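PDB 6M6U: protein adenylyltransferase MntA from Shewanella oneidensis MR-1, which neutralizes the cognate toxin HepT, mostly by transferring three AMP units from ATP in succession onto one of the toxin's tyrosines, as antitoxin of a type VII toxin-antitoxin system. Local coordinates for residues Asp15-Leu20 and Trp56-Lys61; Tyr24-Tyr29 and Asp71-Arg76. The protein carries 2 engineered substitutions. One frame throughout, in Å; residues are numbered along the deposited sequence.

Contact 1 (Asp15-Leu20 and Trp56-Lys61)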
ATOM      1  N   ASP E  15      10.589  19.866 -23.996  1.00 52.23           N
ATOM      2  CA  ASP E  15       9.431  20.738 -24.141  1.00 48.94           C
ATOM      3  C   ASP E  15       8.911  21.256 -22.809  1.00 42.82           C
ATOM      4  O   ASP E  15       8.215  22.274 -22.795  1.00 45.00           O
ATOM      5  CB  ASP E  15       8.291  20.010 -24.860  1.00 52.49           C
ATOM      6  CG  ASP E  15       8.627  19.657 -26.298  1.00 57.27           C
ATOM      7  OD1 ASP E  15       9.720  20.035 -26.775  1.00 56.95           O
ATOM      8  OD2 ASP E  15       7.788  19.004 -26.955  1.00 62.02           O
ATOM      9  N   ASN E  16       9.217  20.585 -21.695  1.00 37.87           N
ATOM     10  CA  ASN E  16       8.605  20.919 -20.415  1.00 43.11           C
ATOM     11  C   ASN E  16       9.566  21.461 -19.364  1.00 47.34           C
ATOM     12  O   ASN E  16       9.100  21.984 -18.347  1.00 47.28           O
ATOM     13  CB  ASN E  16       7.875  19.695 -19.839  1.00 43.91           C
ATOM     14  CG  ASN E  16       6.542  19.443 -20.512  1.00 45.25           C
ATOM     15  OD1 ASN E  16       5.516  19.977 -20.095  1.00 57.20           O
ATOM     16  ND2 ASN E  16       6.548  18.629 -21.556  1.00 42.65           N
ATOM     17  N   ILE E  17      10.876  21.363 -19.566  1.00 51.06           N
ATOM     18  CA  ILE E  17      11.814  21.823 -18.541  1.00 46.09           C
ATOM     19  C   ILE E  17      12.654  22.973 -19.080  1.00 44.06           C
ATOM     20  O   ILE E  17      13.462  22.775 -19.997  1.00 46.45           O
ATOM     21  CB  ILE E  17      12.711  20.677 -18.049  1.00 44.10           C
ATOM     22  CG1 ILE E  17      11.861  19.557 -17.453  1.00 37.25           C
ATOM     23  CG2 ILE E  17      13.691  21.194 -17.007  1.00 44.30           C
ATOM     24  CD1 ILE E  17      12.655  18.349 -17.012  1.00 30.51           C
ATOM     25  N   PRO E  18      12.508  24.181 -18.539  1.00 48.32           N
ATOM     26  CA  PRO E  18      13.339  25.297 -19.004  1.00 49.63           C
ATOM     27  C   PRO E  18      14.804  25.084 -18.659  1.00 52.23           C
ATOM     28  O   PRO E  18      15.142  24.581 -17.584  1.00 53.06           O
ATOM     29  CB  PRO E  18      12.764  26.505 -18.254  1.00 49.79           C
ATOM     30  CG  PRO E  18      12.129  25.918 -17.036  1.00 49.25           C
ATOM     31  CD  PRO E  18      11.581  24.585 -17.467  1.00 48.26           C
ATOM     32  N   LYS E  19      15.674  25.475 -19.591  1.00 59.04           N
ATOM     33  CA  LYS E  19      17.124  25.462 -19.380  1.00 62.75           C
ATOM     34  C   LYS E  19      17.620  24.074 -18.984  1.00 60.93           C
ATOM     35  O   LYS E  19      18.501  23.927 -18.133  1.00 59.18           O
ATOM     36  CB  LYS E  19      17.537  26.502 -18.339  1.00 65.77           C
ATOM     37  CG  LYS E  19      17.166  27.923 -18.710  1.00 73.15           C
ATOM     38  CD  LYS E  19      17.237  28.821 -17.499  1.00 79.69           C
ATOM     39  CE  LYS E  19      16.263  28.350 -16.432  1.00 85.12           C
ATOM     40  NZ  LYS E  19      16.617  28.891 -15.098  1.00 87.66           N
ATOM     41  N   LEU E  20      17.041  23.049 -19.606  1.00 57.83           N
ATOM     42  CA  LEU E  20      17.473  21.679 -19.371  1.00 49.62           C
ATOM     43  C   LEU E  20      18.929  21.507 -19.787  1.00 45.11           C
ATOM     44  O   LEU E  20      19.387  22.109 -20.760  1.00 45.89           O
ATOM     45  CB  LEU E  20      16.576  20.722 -20.148  1.00 47.78           C
ATOM     46  CG  LEU E  20      16.703  19.223 -19.913  1.00 47.30           C
ATOM     47  CD1 LEU E  20      16.415  18.889 -18.462  1.00 44.21           C
ATOM     48  CD2 LEU E  20      15.727  18.506 -20.833  1.00 48.75           C
ATOM     49  N   TRP E  56       6.737  16.052 -10.210  1.00 44.75           N
ATOM     50  CA  TRP E  56       5.889  14.868 -10.096  1.00 46.38           C
ATOM     51  C   TRP E  56       4.835  14.839 -11.192  1.00 45.52           C
ATOM     52  O   TRP E  56       4.543  13.776 -11.750  1.00 47.19           O
ATOM     53  CB  TRP E  56       5.220  14.819  -8.724  1.00 41.23           C
ATOM     54  CG  TRP E  56       4.383  13.579  -8.509  1.00 42.51           C
ATOM     55  CD1 TRP E  56       4.831  12.343  -8.130  1.00 41.09           C
ATOM     56  CD2 TRP E  56       2.960  13.458  -8.664  1.00 39.91           C
ATOM     57  NE1 TRP E  56       3.778  11.465  -8.039  1.00 41.76           N
ATOM     58  CE2 TRP E  56       2.619  12.124  -8.358  1.00 43.38           C
ATOM     59  CE3 TRP E  56       1.942  14.349  -9.022  1.00 43.63           C
ATOM     60  CZ2 TRP E  56       1.303  11.658  -8.403  1.00 47.62           C
ATOM     61  CZ3 TRP E  56       0.631  13.882  -9.069  1.00 47.88           C
ATOM     62  CH2 TRP E  56       0.327  12.551  -8.760  1.00 48.18           C
ATOM     63  N   GLU E  57       4.251  16.000 -11.510  1.00 49.22           N
ATOM     64  CA  GLU E  57       3.279  16.074 -12.597  1.00 43.79           C
ATOM     65  C   GLU E  57       3.924  15.711 -13.926  1.00 42.95           C
ATOM     66  O   GLU E  57       3.341  14.969 -14.728  1.00 44.82           O
ATOM     67  CB  GLU E  57       2.664  17.475 -12.663  1.00 47.81           C
ATOM     68  CG  GLU E  57       1.850  17.890 -11.434  1.00 57.78           C
ATOM     69  CD  GLU E  57       0.418  17.359 -11.452  1.00 73.17           C
ATOM     70  OE1 GLU E  57      -0.221  17.328 -10.375  1.00 79.65           O
ATOM     71  OE2 GLU E  57      -0.075  16.978 -12.539  1.00 75.78           O
ATOM     72  N   LEU E  58       5.131  16.218 -14.179  1.00 42.64           N
ATOM     73  CA  LEU E  58       5.812  15.883 -15.424  1.00 38.97           C
ATOM     74  C   LEU E  58       6.075  14.384 -15.513  1.00 37.94           C
ATOM     75  O   LEU E  58       5.912  13.780 -16.578  1.00 36.96           O
ATOM     76  CB  LEU E  58       7.110  16.677 -15.540  1.00 41.99           C
ATOM     77  CG  LEU E  58       7.955  16.405 -16.785  1.00 44.70           C
ATOM     78  CD1 LEU E  58       7.100  16.527 -18.032  1.00 47.98           C
ATOM     79  CD2 LEU E  58       9.118  17.376 -16.842  1.00 43.92           C
ATOM     80  N   ALA E  59       6.466  13.766 -14.394  1.00 35.78           N
ATOM     81  CA  ALA E  59       6.692  12.325 -14.380  1.00 31.22           C
ATOM     82  C   ALA E  59       5.436  11.570 -14.800  1.00 36.55           C
ATOM     83  O   ALA E  59       5.496  10.658 -15.635  1.00 33.75           O
ATOM     84  CB  ALA E  59       7.149  11.880 -12.990  1.00 32.62           C
ATOM     85  N   GLN E  60       4.281  11.945 -14.238  1.00 35.12           N
ATOM     86  CA  GLN E  60       3.042  11.266 -14.609  1.00 41.21           C
ATOM     87  C   GLN E  60       2.674  11.539 -16.060  1.00 43.78           C
ATOM     88  O   GLN E  60       2.069  10.682 -16.714  1.00 41.37           O
ATOM     89  CB  GLN E  60       1.893  11.674 -13.682  1.00 32.75           C
ATOM     90  CG  GLN E  60       2.226  11.643 -12.195  1.00 36.74           C
ATOM     91  CD  GLN E  60       3.108  10.470 -11.794  1.00 39.59           C
ATOM     92  OE1 GLN E  60       2.863   9.330 -12.180  1.00 40.27           O
ATOM     93  NE2 GLN E  60       4.149  10.753 -11.009  1.00 40.19           N
ATOM     94  N   LYS E  61       3.041  12.710 -16.593  1.00 44.78           N
ATOM     95  CA  LYS E  61       2.805  12.943 -18.015  1.00 47.90           C
ATOM     96  C   LYS E  61       3.697  12.050 -18.871  1.00 44.74           C
ATOM     97  O   LYS E  61       3.245  11.503 -19.885  1.00 49.11           O
ATOM     98  CB  LYS E  61       3.015  14.414 -18.372  1.00 50.34           C
ATOM     99  CG  LYS E  61       2.429  14.763 -19.739  1.00 56.73           C
ATOM    100  CD  LYS E  61       2.793  16.167 -20.208  1.00 65.05           C
ATOM    101  CE  LYS E  61       2.828  17.160 -19.063  1.00 68.41           C
ATOM    102  NZ  LYS E  61       1.457  17.548 -18.628  1.00 71.72           N
TER

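Contact 2 (Tyr24-Tyr29 and Asp71-Arg76)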
ATOM      1  N   TYR E  24      19.341  11.677 -18.121  1.00 33.31           N
ATOM      2  CA  TYR E  24      19.874  10.335 -17.929  1.00 36.50           C
ATOM      3  C   TYR E  24      18.739   9.351 -17.744  1.00 38.47           C
ATOM      4  O   TYR E  24      17.771   9.627 -17.025  1.00 39.25           O
ATOM      5  CB  TYR E  24      20.784  10.214 -16.702  1.00 39.29           C
ATOM      6  CG  TYR E  24      22.043  11.026 -16.767  1.00 46.40           C
ATOM      7  CD1 TYR E  24      23.138  10.587 -17.494  1.00 45.89           C
ATOM      8  CD2 TYR E  24      22.142  12.226 -16.085  1.00 47.60           C
ATOM      9  CE1 TYR E  24      24.294  11.331 -17.549  1.00 48.13           C
ATOM     10  CE2 TYR E  24      23.287  12.973 -16.133  1.00 51.65           C
ATOM     11  CZ  TYR E  24      24.360  12.525 -16.867  1.00 51.89           C
ATOM     12  OH  TYR E  24      25.507  13.280 -16.910  1.00 59.58           O
ATOM     13  N   LEU E  25      18.877   8.203 -18.388  1.00 36.19           N
ATOM     14  CA  LEU E  25      18.131   7.014 -18.021  1.00 43.26           C
ATOM     15  C   LEU E  25      19.016   6.211 -17.077  1.00 44.43           C
ATOM     16  O   LEU E  25      20.209   6.035 -17.346  1.00 45.85           O
ATOM     17  CB  LEU E  25      17.775   6.208 -19.271  1.00 42.94           C
ATOM     18  CG  LEU E  25      16.797   5.043 -19.180  1.00 48.20           C
ATOM     19  CD1 LEU E  25      15.379   5.538 -18.890  1.00 48.29           C
ATOM     20  CD2 LEU E  25      16.850   4.249 -20.477  1.00 49.01           C
ATOM     21  N   PHE E  26      18.459   5.768 -15.953  1.00 40.61           N
ATOM     22  CA  PHE E  26      19.239   4.974 -15.011  1.00 39.03           C
ATOM     23  C   PHE E  26      18.352   3.866 -14.456  1.00 45.92           C
ATOM     24  O   PHE E  26      17.213   3.671 -14.890  1.00 53.60           O
ATOM     25  CB  PHE E  26      19.860   5.855 -13.911  1.00 40.37           C
ATOM     26  CG  PHE E  26      18.867   6.425 -12.923  1.00 37.49           C
ATOM     27  CD1 PHE E  26      18.776   5.906 -11.638  1.00 35.11           C
ATOM     28  CD2 PHE E  26      18.054   7.503 -13.265  1.00 32.99           C
ATOM     29  CE1 PHE E  26      17.874   6.428 -10.715  1.00 38.55           C
ATOM     30  CE2 PHE E  26      17.149   8.031 -12.349  1.00 35.41           C
ATOM     31  CZ  PHE E  26      17.061   7.491 -11.069  1.00 38.36           C
ATOM     32  N   GLY E  27      18.897   3.114 -13.506  1.00 47.63           N
ATOM     33  CA  GLY E  27      18.131   2.034 -12.933  1.00 44.84           C
ATOM     34  C   GLY E  27      17.975   0.868 -13.892  1.00 49.66           C
ATOM     35  O   GLY E  27      18.810   0.611 -14.765  1.00 49.66           O
ATOM     36  N   SER E  28      16.855   0.168 -13.735  1.00 55.23           N
ATOM     37  CA  SER E  28      16.670  -1.100 -14.425  1.00 63.92           C
ATOM     38  C   SER E  28      16.569  -0.923 -15.936  1.00 68.97           C
ATOM     39  O   SER E  28      17.086  -1.750 -16.684  1.00 69.24           O
ATOM     40  CB  SER E  28      15.433  -1.805 -13.872  1.00 67.02           C
ATOM     41  OG  SER E  28      14.242  -1.095 -14.171  1.00 69.81           O
ATOM     42  N   TYR E  29      15.923   0.147 -16.412  1.00 75.31           N
ATOM     43  CA  TYR E  29      15.668   0.257 -17.848  1.00 79.40           C
ATOM     44  C   TYR E  29      16.940   0.510 -18.648  1.00 78.10           C
ATOM     45  O   TYR E  29      17.014   0.121 -19.818  1.00 76.29           O
ATOM     46  CB  TYR E  29      14.623   1.337 -18.120  1.00 87.17           C
ATOM     47  CG  TYR E  29      13.218   0.774 -18.180  1.00 94.67           C
ATOM     48  CD1 TYR E  29      12.649   0.157 -17.070  1.00 96.72           C
ATOM     49  CD2 TYR E  29      12.465   0.847 -19.345  1.00 99.07           C
ATOM     50  CE1 TYR E  29      11.368  -0.367 -17.118  1.00 97.67           C
ATOM     51  CE2 TYR E  29      11.177   0.329 -19.402  1.00 99.58           C
ATOM     52  CZ  TYR E  29      10.635  -0.280 -18.285  1.00 98.33           C
ATOM     53  OH  TYR E  29       9.358  -0.800 -18.336  1.00 97.05           O
ATOM     54  N   ASP E  71       9.700   7.486 -12.668  1.00 35.68           N
ATOM     55  CA  ASP E  71      10.233   8.250 -11.550  1.00 38.44           C
ATOM     56  C   ASP E  71      11.198   9.279 -12.115  1.00 39.66           C
ATOM     57  O   ASP E  71      12.186   8.917 -12.765  1.00 39.35           O
ATOM     58  CB  ASP E  71      10.932   7.347 -10.533  1.00 43.55           C
ATOM     59  CG  ASP E  71      11.366   8.103  -9.290  1.00 53.26           C
ATOM     60  OD1 ASP E  71      12.398   7.728  -8.695  1.00 58.68           O
ATOM     61  OD2 ASP E  71      10.675   9.072  -8.906  1.00 57.26           O
ATOM     62  N   LEU E  72      10.901  10.555 -11.889  1.00 41.99           N
ATOM     63  CA  LEU E  72      11.675  11.657 -12.445  1.00 35.07           C
ATOM     64  C   LEU E  72      12.467  12.301 -11.318  1.00 39.14           C
ATOM     65  O   LEU E  72      11.883  12.818 -10.357  1.00 35.83           O
ATOM     66  CB  LEU E  72      10.774  12.677 -13.140  1.00 29.23           C
ATOM     67  CG  LEU E  72      11.489  13.905 -13.707  1.00 33.56           C
ATOM     68  CD1 LEU E  72      12.559  13.513 -14.730  1.00 26.74           C
ATOM     69  CD2 LEU E  72      10.467  14.851 -14.323  1.00 35.50           C
ATOM     70  N   VAL E  73      13.789  12.254 -11.433  1.00 33.34           N
ATOM     71  CA  VAL E  73      14.695  12.693 -10.382  1.00 38.66           C
ATOM     72  C   VAL E  73      15.326  14.006 -10.820  1.00 36.54           C
ATOM     73  O   VAL E  73      15.919  14.089 -11.902  1.00 39.11           O
ATOM     74  CB  VAL E  73      15.765  11.629 -10.087  1.00 44.42           C
ATOM     75  CG1 VAL E  73      16.943  12.244  -9.353  1.00 49.94           C
ATOM     76  CG2 VAL E  73      15.168  10.484  -9.273  1.00 41.78           C
ATOM     77  N   ASP E  74      15.180  15.038  -9.995  1.00 37.16           N
ATOM     78  CA  ASP E  74      15.896  16.288 -10.214  1.00 42.95           C
ATOM     79  C   ASP E  74      17.287  16.143  -9.611  1.00 42.41           C
ATOM     80  O   ASP E  74      17.432  16.047  -8.389  1.00 43.73           O
ATOM     81  CB  ASP E  74      15.144  17.467  -9.603  1.00 43.87           C
ATOM     82  CG  ASP E  74      15.868  18.799  -9.806  1.00 52.34           C
ATOM     83  OD1 ASP E  74      16.814  18.862 -10.624  1.00 57.13           O
ATOM     84  OD2 ASP E  74      15.484  19.792  -9.154  1.00 55.64           O
ATOM     85  N   LEU E  75      18.312  16.121 -10.467  1.00 40.37           N
ATOM     86  CA  LEU E  75      19.674  15.919  -9.985  1.00 42.31           C
ATOM     87  C   LEU E  75      20.134  17.052  -9.076  1.00 47.78           C
ATOM     88  O   LEU E  75      21.019  16.852  -8.238  1.00 49.08           O
ATOM     89  CB  LEU E  75      20.630  15.769 -11.168  1.00 38.15           C
ATOM     90  CG  LEU E  75      20.504  14.444 -11.919  1.00 38.83           C
ATOM     91  CD1 LEU E  75      21.301  14.471 -13.215  1.00 34.19           C
ATOM     92  CD2 LEU E  75      20.964  13.311 -11.028  1.00 34.34           C
ATOM     93  N   ARG E  76      19.546  18.244  -9.219  1.00 50.35           N
ATOM     94  CA  ARG E  76      20.030  19.400  -8.475  1.00 53.90           C
ATOM     95  C   ARG E  76      19.655  19.337  -6.998  1.00 55.45           C
ATOM     96  O   ARG E  76      20.310  19.990  -6.181  1.00 58.40           O
ATOM     97  CB  ARG E  76      19.502  20.689  -9.112  1.00 50.58           C
ATOM     98  CG  ARG E  76      20.233  21.943  -8.667  1.00 50.46           C
ATOM     99  CD  ARG E  76      19.891  23.143  -9.548  1.00 51.03           C
ATOM    100  NE  ARG E  76      20.524  23.067 -10.860  1.00 53.22           N
ATOM    101  CZ  ARG E  76      21.816  23.310 -11.080  1.00 55.94           C
ATOM    102  NH1 ARG E  76      22.612  23.634 -10.067  1.00 52.17           N
ATOM    103  NH2 ARG E  76      22.318  23.222 -12.308  1.00 50.95           N
TER

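Contact 1 (Asp15-Leu20 and Trp56-Lys61)
Leu58 carries its CG opposite the backbone N (chi1 179°), which holds its forked tip out from helix 52-66, while Ile17 turns CG1 opposite its carbonyl carbon (chi1 -60°) and runs on extended to CD1 in front of that tip. This is where the end of helix 6-16 meets helix 52-66, the two helices lying on the same face of the sheet in a polymerase-beta-type nucleotidyltransferase fold. The backbones stay well apart, with the CA atoms of Asn16 and Leu58 7.6 Å from each other, so the contact is made through side chains.

Leu58 divides its methyls between two neighbours. CD2 goes to Ile17, 3.6 Å from CG1 of that residue, and the two side chains cross at about a right angle. CD1 takes Asn16, coming to 3.7 Å from its CB. The sheet lies beneath, with Ile17 on Val44 and Ala46 and Leu58 on Leu72; Leu58 also touches Leu13 of helix 6-16.

After Ile17 the chain turns back through a type II beta turn, Ile17 to Leu20, into strand 20-26. Lys19, within that turn, forms a salt bridge with Asp48. Next to Leu58 in the chain, Glu57 accepts a hydrogen bond at OE1 from His114 of a neighbouring HepT toxin chain, in keeping with the importance of this helix for binding the toxin.

Toward the more exposed rim the contact is looser, and the polar side chains there only brush each other. The Asn16 amide is held from its own helix, ND2 donating to the carbonyl O of Leu12. Lys61 starts out extended and bends over its last two torsions, so that its CE, rather than its NZ, faces the amide: CE lies 4.0 Å from Asn16 OD1.

Contact 2 (Tyr24-Tyr29 and Asp71-Arg76)
Phe26 and Tyr24 reach Val73 and Leu75 from two strands that run in opposite directions but are not neighbours, since strand 40-46 lies between them; the closest CA atoms, those of Tyr24 and Val73, are 9.5 Å apart. Side chains therefore bridge the middle strand on one face of the sheet. Phe26 places its CG between the backbone N and the carbonyl carbon (chi1 70°), which swings the ring across toward strand 70-74. Its CZ approaches Val73 CG2 at 4.0 Å, and the methyl sits at the ring edge, near its plane. Two residues back, Tyr24 also offers an edge: Leu75 CD1 lies 3.7 Å from Tyr24 CD2 and nearly as close to CE2. Helix 80-89 packs over Phe26 and Val73 through Leu82, and Phe103 covers Tyr24 and Leu75, while the Tyr24 hydroxyl is hydrogen-bonded to Asp100 OD1. At the end of its strand, Asp74 forms an Asx turn, OD1 accepting from Arg76 N at 3.1 Å. At the other end Gly27 and Ser28 begin the GSX(10)DXD motif and Asp71 is one of the magnesium-binding residues, so this buried packing borders the metal-binding site of the nucleotidyltransferase fold.

Overall arrangement
Contact 1 and contact 2 occupy opposite faces of the same mixed sheet, with centres 13 Å apart. They meet through Leu72: its CB bond is directed away from segment 24-29, and it packs against helix 52-66, where its CB is 3.7 Å from Ala59 CB and its CD2 is 3.8 Å from Leu58 CD2. Along the chain the segments alternate, 15-20 and 24-29 preceding 56-61 and 71-76. Contact 2 contains the magnesium-binding Asp71, and its Phe26 side chain is about 3 Å from that of Glu41, an engineered residue at a metal-binding position, whereas the Leu58 side chain of contact 1 is about 11 Å from that of Asp71.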